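16L protein (Yaba-like disease virus, PDB 6TRR) inhibits apoptosis as a poxviral M11L-family protein with a Bcl-2-like helical fold, probably by sequestering pro-death Bcl-2 relatives of the host cell. Local coordinates at the interface of chains A and B. Coordinates in Å, arbitrary orientation; residue numbers count along the deposited sequence, not the author numbering. Chains: chain A/B, 16L protein.

Contact 1: the interface of chains A and B. Residues chain A 11-13, 16; chain B 134-135, 137.
A short antiparallel beta bridge pairs A:Phe12, in the N-terminal arm of one chain, with B:Glu135, in the turn between helices 120-134 and 137-148 of the other. The evidence for close docking lies mainly in the side chains. B:Glu135 runs its chain, extended beyond CG, over one face of the A:Phe12 ring. Its CG lies 3.7 Å from the centroid of the A:Phe12 ring, shifted toward the rim, as a CH-pi contact. The carboxylate continues past the far end, where CD of B:Glu135 is 3.3 Å from CZ of A:Phe12, and its plane is tilted only 19° from the ring. B:Ser134 OG meets the same ring at its edge, in plane, 4.0 Å from CD1 of A:Phe12.

Further along the arm, A:Asn13 CB packs on B:Ser137 CB at 3.3 Å, and the CG2 methyl of A:Ile16 rests on B:Ser134 CA at 3.7 Å. The backbone links are weak: A:Asn13 N to B:Ser134 O and, from a poorly ordered residue, A:Asn11 O accepting from B:Ser137 N. With its CG anti to the backbone N (chi1 -179°), A:Asn13 turns OD1 back to A:Ile16 N, a 3.1 Å hydrogen bond whose donor sits 56° out of the carbonyl plane. This caps the start of helix 14-34. The arm thus reaches the partner's helix junction just before its own helix begins.

Contact 2: the interface of chains A and B. Residues chain A 126-127, 130-131; chain B 17, 20-21, 118.
A:Ala130 sets its methyl group against one side of the partner's helix 14-34, where B:Lys17, B:Ile20 and B:Val21 meet it. CG2 of B:Ile20 and CG2 of B:Val21 each lie 3.8 Å from CB of A:Ala130, and CG of B:Lys17 is 3.9 Å from that same CB. B:Lys17 lies about one turn before B:Ile20 and B:Val21, so the methyl meets two successive turns of helix 14-34, which shows helix 120-134 lying close against it.

B:Lys17 leaves its helix with CG anti to the backbone N (chi1 -175°) and stays extended to its end. Its aliphatic part starts over A:Ala130 and then runs between A:Leu131 and A:Glu127, slanting across the leucine. The ammonium nitrogen finishes near the carboxylate of the poorly ordered A:Glu127, with roughly 4.3 Å between B:Lys17 NZ and A:Glu127 OE2, too far for a salt bridge as modelled, though some electrostatic attraction is possible.

A:Glu127 is bent at chi2 (-65°), which turns its carboxylate toward B:Val21 and B:Lys118. It crosses the extended B:Lys118 at about a right angle, but B:Lys118 is poorly ordered too and their short carbon contacts are doubtful. On the better-ordered flank, A:Leu131 CD1 lies 4.0 Å from B:Lys17 NZ.

Contact 3: the interface of chains A and B. Residues chain A 36, 44, 47-48, 103; chain B 19, 22-23.
This is an apolar helix-packing interface between two copies of the protein, in which B:Val19, B:Phe22 and B:Tyr23 of helix 14-34 press into chain A and so help hold the pair together. A:Leu44 is the fork at its middle. With CG anti to the backbone N (chi1 172°), it sends its two methyls to neighbouring aromatic residues: CD2 comes beside the rim of the B:Phe22 ring, 3.5 Å from CE2, the two side chains meeting at about a right angle, while A:Leu44 CD1 meets B:Tyr23 at the root of its ring, 3.8 Å from CB.

A:Leu36 approaches B:Phe22 differently. Its CD1 stands over one ring face, displaced toward the rim, 4.0 Å from CD2 of B:Phe22. B:Val19 uses its CG1 branch, which is 3.5 Å from A:Leu44 CA and 3.7 Å from A:Ile47 CD1, so the valine fits close to the backbone of helix 38-57.

The B:Tyr23 ring is flanked from two elements. CB of the poorly ordered A:Lys48 lies 3.7 Å from B:Tyr23 CE1, and A:Ile103 CG2 lies 3.8 Å from B:Tyr23 CE2. Helix 14-34 of chain B is therefore received between helices 38-57 and 96-113 of chain A, with A:Leu36, just ahead of helix 38-57, closing beside B:Phe22.

Contact 4: the interface of chains A and B. Residues chain A 134-138; chain B 10-12.
B:Asn11 (phi 64°) and A:Asn136 both have positive phi values, bending their backbones beside the antiparallel bridge of A:Glu135 with B:Phe12. The bend brings B:Asn11 O to 2.9 Å from A:Asn136 N, yet the N-H points elsewhere and the pair is not a hydrogen bond. The same carbonyl instead takes a weak one from A:Ser137 N, at the first turn of helix 137-148. Since B:Asn11 is poorly ordered, this backbone link is probably a modest contribution.

Among the side chains, A:Glu135 extends away from its backbone along the tail of chain B, past B:Phe12 toward the poorly ordered B:Cys10. Its CG comes within 3.6 Å of B:Cys10 O, and its carboxylate oxygen OE1 within 3.7 Å of B:Cys10 CB. The first modelled stretch of the N-terminal arm thus appears to lie along the glutamate, in addition to the phenylalanine contact further in.

A:Glu138 approaches from the helix side. It bends at chi2 (-66°), and its carboxylate oxygen OE2 comes to 3.9 Å from B:Asn11 CB. The carboxylate and the B:Asn11 amide are nearly perpendicular, their planes 86° apart, and what meets here is an oxygen and a methylene. At the first modelled residue of the arm, the amide oxygen OD1 of A:Asn136 lies 3.5 Å from SG of B:Cys10, a distance to be read with that residue's poor order in mind.

Contact 1: the interface of chains A and B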
ATOM      1  N   ASN A  11      20.144  10.944  15.323  1.00120.01           N
ATOM      2  CA  ASN A  11      19.027  10.651  16.220  1.00115.55           C
ATOM      3  C   ASN A  11      17.742  10.398  15.425  1.00102.85           C
ATOM      4  O   ASN A  11      16.782  11.168  15.460  1.00101.41           O
ATOM      5  CB  ASN A  11      18.833  11.793  17.227  1.00125.16           C
ATOM      6  CG  ASN A  11      20.114  12.145  17.967  1.00136.24           C
ATOM      7  OD1 ASN A  11      21.001  12.798  17.418  1.00141.47           O
ATOM      8  ND2 ASN A  11      20.214  11.718  19.222  1.00139.24           N
ATOM      9  N   PHE A  12      17.760   9.287  14.696  1.00 89.15           N
ATOM     10  CA  PHE A  12      16.594   8.831  13.955  1.00 81.15           C
ATOM     11  C   PHE A  12      15.804   7.817  14.777  1.00 80.55           C
ATOM     12  O   PHE A  12      16.354   7.111  15.626  1.00 84.88           O
ATOM     13  CB  PHE A  12      17.003   8.201  12.620  1.00 74.83           C
ATOM     14  CG  PHE A  12      17.453   9.197  11.583  1.00 73.09           C
ATOM     15  CD1 PHE A  12      16.586   9.626  10.592  1.00 70.38           C
ATOM     16  CD2 PHE A  12      18.745   9.696  11.593  1.00 75.97           C
ATOM     17  CE1 PHE A  12      16.996  10.538   9.635  1.00 68.69           C
ATOM     18  CE2 PHE A  12      19.159  10.609  10.637  1.00 74.90           C
ATOM     19  CZ  PHE A  12      18.281  11.028   9.658  1.00 70.32           C
ATOM     20  N   ASN A  13      14.498   7.756  14.515  1.00 71.21           N
ATOM     21  CA  ASN A  13      13.584   6.852  15.212  1.00 68.34           C
ATOM     22  C   ASN A  13      12.711   6.154  14.177  1.00 68.55           C
ATOM     23  O   ASN A  13      11.772   6.755  13.645  1.00 62.64           O
ATOM     24  CB  ASN A  13      12.725   7.615  16.222  1.00 68.65           C
ATOM     25  CG  ASN A  13      11.775   6.712  16.990  1.00 69.43           C
ATOM     26  OD1 ASN A  13      11.236   5.749  16.449  1.00 70.70           O
ATOM     27  ND2 ASN A  13      11.568   7.024  18.262  1.00 71.59           N
ATOM     28  N   ILE A  16       8.757   6.030  14.596  1.00 69.16           N
ATOM     29  CA  ILE A  16       8.089   7.149  13.933  1.00 65.11           C
ATOM     30  C   ILE A  16       7.928   6.850  12.451  1.00 61.61           C
ATOM     31  O   ILE A  16       6.829   6.939  11.892  1.00 60.15           O
ATOM     32  CB  ILE A  16       8.881   8.452  14.154  1.00 63.08           C
ATOM     33  CG1 ILE A  16       8.776   8.918  15.607  1.00 67.67           C
ATOM     34  CG2 ILE A  16       8.411   9.555  13.194  1.00 59.79           C
ATOM     35  CD1 ILE A  16       7.485   9.634  15.936  1.00 72.02           C
TER
ATOM     36  N   SER B 134      11.221  11.380  10.967  1.00 49.58           N
ATOM     37  CA  SER B 134      11.730  10.611  12.093  1.00 54.19           C
ATOM     38  C   SER B 134      13.075  11.116  12.596  1.00 54.98           C
ATOM     39  O   SER B 134      13.482  10.733  13.697  1.00 56.01           O
ATOM     40  CB  SER B 134      11.850   9.131  11.719  1.00 55.28           C
ATOM     41  OG  SER B 134      12.683   8.942  10.589  1.00 54.26           O
ATOM     42  N   GLU B 135      13.770  11.955  11.830  1.00 56.75           N
ATOM     43  CA  GLU B 135      15.014  12.544  12.308  1.00 58.81           C
ATOM     44  C   GLU B 135      14.738  13.481  13.478  1.00 60.68           C
ATOM     45  O   GLU B 135      13.666  14.083  13.582  1.00 56.30           O
ATOM     46  CB  GLU B 135      15.716  13.312  11.187  1.00 56.38           C
ATOM     47  CG  GLU B 135      17.169  13.665  11.467  1.00 58.50           C
ATOM     48  CD  GLU B 135      17.852  14.257  10.248  1.00 58.32           C
ATOM     49  OE1 GLU B 135      19.055  14.586  10.330  1.00 59.93           O
ATOM     50  OE2 GLU B 135      17.179  14.393   9.204  1.00 57.34           O
ATOM     51  N   SER B 137      14.104  12.751  16.577  1.00 64.44           N
ATOM     52  CA  SER B 137      12.820  12.243  17.044  1.00 65.19           C
ATOM     53  C   SER B 137      12.371  12.936  18.325  1.00 68.66           C
ATOM     54  O   SER B 137      11.199  13.308  18.455  1.00 68.92           O
ATOM     55  CB  SER B 137      12.916  10.733  17.253  1.00 66.41           C
ATOM     56  OG  SER B 137      14.131  10.387  17.902  1.00 69.91           O
TER

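Contact 2: the interface of chains A and B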
ATOM      1  N   ILE A 126       2.933  -8.006  -7.443  1.00 44.23           N
ATOM      2  CA  ILE A 126       1.490  -7.801  -7.348  1.00 46.03           C
ATOM      3  C   ILE A 126       0.934  -7.284  -8.672  1.00 46.51           C
ATOM      4  O   ILE A 126      -0.049  -7.816  -9.201  1.00 48.40           O
ATOM      5  CB  ILE A 126       1.168  -6.849  -6.182  1.00 49.82           C
ATOM      6  CG1 ILE A 126       1.588  -7.489  -4.855  1.00 55.10           C
ATOM      7  CG2 ILE A 126      -0.322  -6.507  -6.154  1.00 50.31           C
ATOM      8  CD1 ILE A 126       1.507  -6.564  -3.660  1.00 58.70           C
ATOM      9  N   GLU A 127       1.556  -6.240  -9.228  1.00 48.64           N
ATOM     10  CA  GLU A 127       1.033  -5.609 -10.440  1.00 53.95           C
ATOM     11  C   GLU A 127       1.005  -6.583 -11.611  1.00 46.95           C
ATOM     12  O   GLU A 127       0.001  -6.687 -12.326  1.00 45.73           O
ATOM     13  CB  GLU A 127       1.876  -4.387 -10.803  1.00 68.63           C
ATOM     14  CG  GLU A 127       1.714  -3.215  -9.867  1.00 84.52           C
ATOM     15  CD  GLU A 127       0.311  -2.648  -9.907  1.00 99.31           C
ATOM     16  OE1 GLU A 127      -0.335  -2.579  -8.841  1.00104.03           O
ATOM     17  OE2 GLU A 127      -0.152  -2.284 -11.010  1.00105.15           O
ATOM     18  N   ALA A 130      -1.589  -9.559 -11.080  1.00 40.98           N
ATOM     19  CA  ALA A 130      -2.941  -9.049 -11.280  1.00 43.50           C
ATOM     20  C   ALA A 130      -3.233  -8.844 -12.758  1.00 46.78           C
ATOM     21  O   ALA A 130      -4.325  -9.172 -13.238  1.00 49.83           O
ATOM     22  CB  ALA A 130      -3.123  -7.737 -10.519  1.00 45.09           C
ATOM     23  N   LEU A 131      -2.266  -8.301 -13.496  1.00 45.26           N
ATOM     24  CA  LEU A 131      -2.443  -8.109 -14.929  1.00 46.57           C
ATOM     25  C   LEU A 131      -2.673  -9.441 -15.630  1.00 46.10           C
ATOM     26  O   LEU A 131      -3.581  -9.571 -16.458  1.00 47.72           O
ATOM     27  CB  LEU A 131      -1.221  -7.393 -15.506  1.00 47.91           C
ATOM     28  CG  LEU A 131      -1.218  -7.149 -17.013  1.00 51.21           C
ATOM     29  CD1 LEU A 131      -2.362  -6.232 -17.407  1.00 54.89           C
ATOM     30  CD2 LEU A 131       0.117  -6.564 -17.450  1.00 49.63           C
TER
ATOM     31  N   LYS B  17      -8.095  -6.386 -12.511  1.00 58.75           N
ATOM     32  CA  LYS B  17      -6.756  -6.005 -12.078  1.00 56.86           C
ATOM     33  C   LYS B  17      -6.815  -5.068 -10.878  1.00 56.82           C
ATOM     34  O   LYS B  17      -6.097  -5.259  -9.891  1.00 57.28           O
ATOM     35  CB  LYS B  17      -6.003  -5.350 -13.237  1.00 57.32           C
ATOM     36  CG  LYS B  17      -4.546  -5.015 -12.937  1.00 59.86           C
ATOM     37  CD  LYS B  17      -3.934  -4.167 -14.045  1.00 66.66           C
ATOM     38  CE  LYS B  17      -2.473  -3.832 -13.762  1.00 70.99           C
ATOM     39  NZ  LYS B  17      -1.827  -3.106 -14.900  1.00 73.70           N
ATOM     40  N   ILE B  20      -7.910  -6.900  -7.685  1.00 46.78           N
ATOM     41  CA  ILE B  20      -6.862  -7.770  -7.152  1.00 46.31           C
ATOM     42  C   ILE B  20      -5.770  -6.946  -6.481  1.00 44.73           C
ATOM     43  O   ILE B  20      -5.285  -7.297  -5.400  1.00 44.18           O
ATOM     44  CB  ILE B  20      -6.293  -8.664  -8.270  1.00 47.23           C
ATOM     45  CG1 ILE B  20      -7.366  -9.640  -8.757  1.00 49.07           C
ATOM     46  CG2 ILE B  20      -5.056  -9.425  -7.781  1.00 46.87           C
ATOM     47  CD1 ILE B  20      -7.006 -10.363 -10.021  1.00 50.27           C
ATOM     48  N   VAL B  21      -5.353  -5.847  -7.113  1.00 48.64           N
ATOM     49  CA  VAL B  21      -4.331  -4.991  -6.515  1.00 50.28           C
ATOM     50  C   VAL B  21      -4.805  -4.472  -5.166  1.00 50.73           C
ATOM     51  O   VAL B  21      -4.059  -4.477  -4.180  1.00 49.96           O
ATOM     52  CB  VAL B  21      -3.967  -3.837  -7.467  1.00 51.92           C
ATOM     53  CG1 VAL B  21      -3.100  -2.801  -6.751  1.00 54.01           C
ATOM     54  CG2 VAL B  21      -3.240  -4.369  -8.688  1.00 52.77           C
ATOM     55  N   LYS B 118       1.097   1.419  -7.370  1.00 99.95           N
ATOM     56  CA  LYS B 118       1.527   1.339  -8.761  1.00102.78           C
ATOM     57  C   LYS B 118       2.411   2.518  -9.136  1.00100.37           C
ATOM     58  O   LYS B 118       3.310   2.381  -9.973  1.00 97.72           O
ATOM     59  CB  LYS B 118       0.310   1.282  -9.687  1.00103.89           C
ATOM     60  CG  LYS B 118      -0.775   0.315  -9.254  1.00103.41           C
ATOM     61  CD  LYS B 118      -1.922   0.286 -10.257  1.00103.19           C
ATOM     62  CE  LYS B 118      -2.945  -0.760  -9.850  1.00 99.91           C
ATOM     63  NZ  LYS B 118      -4.067  -0.919 -10.816  1.00 97.43           N
TER

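Contact 3: the interface of chains A and B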
ATOM      1  N   LEU A  36     -13.514   2.519  -5.903  1.00 61.17           N
ATOM      2  CA  LEU A  36     -13.995   1.280  -6.496  1.00 59.09           C
ATOM      3  C   LEU A  36     -15.455   1.432  -6.895  1.00 61.20           C
ATOM      4  O   LEU A  36     -16.285   1.884  -6.100  1.00 64.54           O
ATOM      5  CB  LEU A  36     -13.836   0.115  -5.521  1.00 59.25           C
ATOM      6  CG  LEU A  36     -12.410  -0.358  -5.226  1.00 60.44           C
ATOM      7  CD1 LEU A  36     -12.439  -1.487  -4.211  1.00 61.08           C
ATOM      8  CD2 LEU A  36     -11.699  -0.806  -6.493  1.00 61.19           C
ATOM      9  N   LEU A  44     -14.850  -7.598  -5.708  1.00 56.90           N
ATOM     10  CA  LEU A  44     -13.965  -7.727  -4.554  1.00 52.33           C
ATOM     11  C   LEU A  44     -14.550  -8.675  -3.520  1.00 51.83           C
ATOM     12  O   LEU A  44     -13.832  -9.498  -2.940  1.00 48.76           O
ATOM     13  CB  LEU A  44     -13.717  -6.354  -3.928  1.00 51.22           C
ATOM     14  CG  LEU A  44     -12.970  -6.327  -2.588  1.00 50.37           C
ATOM     15  CD1 LEU A  44     -11.576  -6.915  -2.726  1.00 46.48           C
ATOM     16  CD2 LEU A  44     -12.896  -4.910  -2.042  1.00 51.02           C
ATOM     17  N   ILE A  47     -14.193 -12.311  -4.690  1.00 56.30           N
ATOM     18  CA  ILE A  47     -12.803 -12.755  -4.643  1.00 52.38           C
ATOM     19  C   ILE A  47     -12.379 -13.014  -3.205  1.00 51.78           C
ATOM     20  O   ILE A  47     -11.720 -14.018  -2.908  1.00 52.99           O
ATOM     21  CB  ILE A  47     -11.897 -11.721  -5.336  1.00 51.83           C
ATOM     22  CG1 ILE A  47     -12.046 -11.848  -6.851  1.00 55.17           C
ATOM     23  CG2 ILE A  47     -10.436 -11.905  -4.929  1.00 49.67           C
ATOM     24  CD1 ILE A  47     -11.433 -10.709  -7.630  1.00 57.51           C
ATOM     25  N   LYS A  48     -12.756 -12.124  -2.288  1.00 50.66           N
ATOM     26  CA  LYS A  48     -12.383 -12.309  -0.890  1.00 54.26           C
ATOM     27  C   LYS A  48     -12.951 -13.615  -0.345  1.00 50.39           C
ATOM     28  O   LYS A  48     -12.225 -14.422   0.250  1.00 50.17           O
ATOM     29  CB  LYS A  48     -12.860 -11.113  -0.063  1.00 67.55           C
ATOM     30  CG  LYS A  48     -12.465 -11.174   1.406  1.00 83.35           C
ATOM     31  CD  LYS A  48     -12.697  -9.839   2.105  1.00 98.83           C
ATOM     32  CE  LYS A  48     -12.395  -9.922   3.596  1.00110.20           C
ATOM     33  NZ  LYS A  48     -13.340 -10.824   4.314  1.00117.83           N
ATOM     34  N   ILE A 103      -3.864 -15.875  -6.126  1.00 40.19           N
ATOM     35  CA  ILE A 103      -4.280 -14.782  -5.252  1.00 40.59           C
ATOM     36  C   ILE A 103      -4.156 -15.207  -3.796  1.00 42.12           C
ATOM     37  O   ILE A 103      -3.552 -14.509  -2.973  1.00 42.59           O
ATOM     38  CB  ILE A 103      -5.712 -14.335  -5.593  1.00 43.50           C
ATOM     39  CG1 ILE A 103      -5.750 -13.752  -7.007  1.00 42.20           C
ATOM     40  CG2 ILE A 103      -6.205 -13.308  -4.568  1.00 45.48           C
ATOM     41  CD1 ILE A 103      -7.125 -13.390  -7.493  1.00 42.71           C
TER
ATOM     42  N   VAL B  19      -9.228  -4.621  -8.682  1.00 50.51           N
ATOM     43  CA  VAL B  19      -9.745  -5.297  -7.497  1.00 51.78           C
ATOM     44  C   VAL B  19      -8.658  -6.159  -6.865  1.00 48.68           C
ATOM     45  O   VAL B  19      -8.471  -6.149  -5.643  1.00 49.18           O
ATOM     46  CB  VAL B  19     -11.004  -6.109  -7.858  1.00 56.88           C
ATOM     47  CG1 VAL B  19     -11.339  -7.133  -6.776  1.00 58.16           C
ATOM     48  CG2 VAL B  19     -12.183  -5.164  -8.058  1.00 58.74           C
ATOM     49  N   PHE B  22      -6.056  -4.011  -5.100  1.00 50.24           N
ATOM     50  CA  PHE B  22      -6.587  -3.511  -3.838  1.00 49.68           C
ATOM     51  C   PHE B  22      -6.669  -4.621  -2.797  1.00 49.85           C
ATOM     52  O   PHE B  22      -6.258  -4.441  -1.645  1.00 48.82           O
ATOM     53  CB  PHE B  22      -7.963  -2.888  -4.053  1.00 48.27           C
ATOM     54  CG  PHE B  22      -8.648  -2.511  -2.777  1.00 47.34           C
ATOM     55  CD1 PHE B  22      -8.377  -1.300  -2.165  1.00 47.21           C
ATOM     56  CD2 PHE B  22      -9.546  -3.376  -2.175  1.00 48.33           C
ATOM     57  CE1 PHE B  22      -8.999  -0.953  -0.985  1.00 48.52           C
ATOM     58  CE2 PHE B  22     -10.169  -3.034  -0.994  1.00 50.40           C
ATOM     59  CZ  PHE B  22      -9.896  -1.822  -0.398  1.00 50.39           C
ATOM     60  N   TYR B  23      -7.214  -5.777  -3.184  1.00 48.98           N
ATOM     61  CA  TYR B  23      -7.378  -6.880  -2.242  1.00 48.41           C
ATOM     62  C   TYR B  23      -6.050  -7.253  -1.597  1.00 48.26           C
ATOM     63  O   TYR B  23      -5.958  -7.394  -0.373  1.00 50.33           O
ATOM     64  CB  TYR B  23      -7.984  -8.089  -2.956  1.00 48.57           C
ATOM     65  CG  TYR B  23      -8.135  -9.314  -2.080  1.00 50.36           C
ATOM     66  CD1 TYR B  23      -9.093  -9.357  -1.075  1.00 50.21           C
ATOM     67  CD2 TYR B  23      -7.329 -10.431  -2.264  1.00 51.16           C
ATOM     68  CE1 TYR B  23      -9.240 -10.474  -0.276  1.00 52.57           C
ATOM     69  CE2 TYR B  23      -7.469 -11.555  -1.467  1.00 52.15           C
ATOM     70  CZ  TYR B  23      -8.427 -11.570  -0.476  1.00 54.01           C
ATOM     71  OH  TYR B  23      -8.571 -12.684   0.321  1.00 57.86           O
TER

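Contact 4: the interface of chains A and B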
ATOM      1  N   SER A 134      -6.072 -10.815 -14.895  1.00 49.58           N
ATOM      2  CA  SER A 134      -7.126 -10.106 -15.606  1.00 54.19           C
ATOM      3  C   SER A 134      -7.195 -10.471 -17.081  1.00 54.98           C
ATOM      4  O   SER A 134      -8.198 -10.153 -17.728  1.00 56.01           O
ATOM      5  CB  SER A 134      -6.941  -8.593 -15.464  1.00 55.28           C
ATOM      6  OG  SER A 134      -5.673  -8.173 -15.936  1.00 54.26           O
ATOM      7  N   GLU A 135      -6.170 -11.121 -17.628  1.00 56.75           N
ATOM      8  CA  GLU A 135      -6.228 -11.580 -19.010  1.00 58.81           C
ATOM      9  C   GLU A 135      -7.290 -12.664 -19.159  1.00 60.68           C
ATOM     10  O   GLU A 135      -7.580 -13.415 -18.224  1.00 56.30           O
ATOM     11  CB  GLU A 135      -4.871 -12.122 -19.460  1.00 56.38           C
ATOM     12  CG  GLU A 135      -4.721 -12.299 -20.963  1.00 58.50           C
ATOM     13  CD  GLU A 135      -3.299 -12.660 -21.350  1.00 58.32           C
ATOM     14  OE1 GLU A 135      -3.025 -12.827 -22.558  1.00 59.93           O
ATOM     15  OE2 GLU A 135      -2.452 -12.777 -20.438  1.00 57.34           O
ATOM     16  N   ASN A 136      -7.857 -12.747 -20.358  1.00 67.75           N
ATOM     17  CA  ASN A 136      -8.979 -13.636 -20.642  1.00 70.23           C
ATOM     18  C   ASN A 136      -9.995 -13.567 -19.507  1.00 67.70           C
ATOM     19  O   ASN A 136     -10.296 -14.550 -18.830  1.00 68.16           O
ATOM     20  CB  ASN A 136      -8.504 -15.066 -20.870  1.00 73.45           C
ATOM     21  CG  ASN A 136      -7.553 -15.181 -22.040  1.00 76.31           C
ATOM     22  OD1 ASN A 136      -7.929 -14.936 -23.187  1.00 79.53           O
ATOM     23  ND2 ASN A 136      -6.312 -15.559 -21.759  1.00 74.57           N
ATOM     24  N   SER A 137     -10.518 -12.357 -19.312  1.00 64.44           N
ATOM     25  CA  SER A 137     -11.362 -12.083 -18.156  1.00 65.19           C
ATOM     26  C   SER A 137     -12.607 -12.962 -18.144  1.00 68.66           C
ATOM     27  O   SER A 137     -12.979 -13.504 -17.097  1.00 68.92           O
ATOM     28  CB  SER A 137     -11.746 -10.605 -18.146  1.00 66.41           C
ATOM     29  OG  SER A 137     -12.105 -10.165 -19.448  1.00 69.91           O
ATOM     30  N   GLU A 138     -13.271 -13.109 -19.295  1.00 72.25           N
ATOM     31  CA  GLU A 138     -14.536 -13.839 -19.329  1.00 77.27           C
ATOM     32  C   GLU A 138     -14.401 -15.220 -18.698  1.00 72.82           C
ATOM     33  O   GLU A 138     -15.285 -15.660 -17.954  1.00 71.50           O
ATOM     34  CB  GLU A 138     -15.049 -13.947 -20.770  1.00 87.47           C
ATOM     35  CG  GLU A 138     -14.251 -14.861 -21.707  1.00 94.16           C
ATOM     36  CD  GLU A 138     -12.845 -14.355 -21.987  1.00 97.91           C
ATOM     37  OE1 GLU A 138     -11.910 -15.185 -22.029  1.00 98.12           O
ATOM     38  OE2 GLU A 138     -12.677 -13.129 -22.167  1.00 99.87           O
TER
ATOM     39  N   CYS B  10      -5.389  -9.384 -25.751  1.00132.63           N
ATOM     40  CA  CYS B  10      -6.110 -10.641 -25.643  1.00132.67           C
ATOM     41  C   CYS B  10      -7.123 -10.593 -24.504  1.00128.91           C
ATOM     42  O   CYS B  10      -7.071 -11.403 -23.577  1.00129.68           O
ATOM     43  CB  CYS B  10      -5.130 -11.799 -25.436  1.00130.60           C
ATOM     44  SG  CYS B  10      -5.864 -13.438 -25.638  1.00130.60           S
ATOM     45  N   ASN B  11      -8.028  -9.615 -24.565  1.00120.01           N
ATOM     46  CA  ASN B  11      -9.211  -9.574 -23.707  1.00115.55           C
ATOM     47  C   ASN B  11      -8.812  -9.418 -22.237  1.00102.85           C
ATOM     48  O   ASN B  11      -8.985 -10.313 -21.408  1.00101.41           O
ATOM     49  CB  ASN B  11     -10.068 -10.831 -23.914  1.00125.16           C
ATOM     50  CG  ASN B  11     -10.401 -11.079 -25.377  1.00136.24           C
ATOM     51  OD1 ASN B  11      -9.560 -11.542 -26.146  1.00141.47           O
ATOM     52  ND2 ASN B  11     -11.636 -10.777 -25.766  1.00139.24           N
ATOM     53  N   PHE B  12      -8.263  -8.245 -21.940  1.00 89.15           N
ATOM     54  CA  PHE B  12      -7.914  -7.878 -20.576  1.00 81.15           C
ATOM     55  C   PHE B  12      -9.042  -7.075 -19.936  1.00 80.55           C
ATOM     56  O   PHE B  12      -9.811  -6.393 -20.617  1.00 84.88           O
ATOM     57  CB  PHE B  12      -6.619  -7.061 -20.541  1.00 74.83           C
ATOM     58  CG  PHE B  12      -5.374  -7.872 -20.797  1.00 73.09           C
ATOM     59  CD1 PHE B  12      -4.587  -8.310 -19.745  1.00 70.38           C
ATOM     60  CD2 PHE B  12      -4.985  -8.187 -22.089  1.00 75.97           C
ATOM     61  CE1 PHE B  12      -3.441  -9.051 -19.975  1.00 68.69           C
ATOM     62  CE2 PHE B  12      -3.840  -8.929 -22.323  1.00 74.90           C
ATOM     63  CZ  PHE B  12      -3.068  -9.359 -21.263  1.00 70.32           C
TER

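Contact 1 and contact 4 are the same arm-to-turn docking with the chains exchanged, and the centres of their C-alpha atoms lie about 47 Å apart at opposite ends of the pair. Contacts 2 and 3, about 10 Å apart, share helix 14-34 of chain B, which meets chain A on two sides; contact 4, about 13 Å from contact 2, continues along the arm preceding that helix. By symmetry, contact 1 does the same for chain A. Arm and helix thus pack on the partner together, a pattern suggesting a helix-swapped dimer, although the coordinates alone do not show its role in solution.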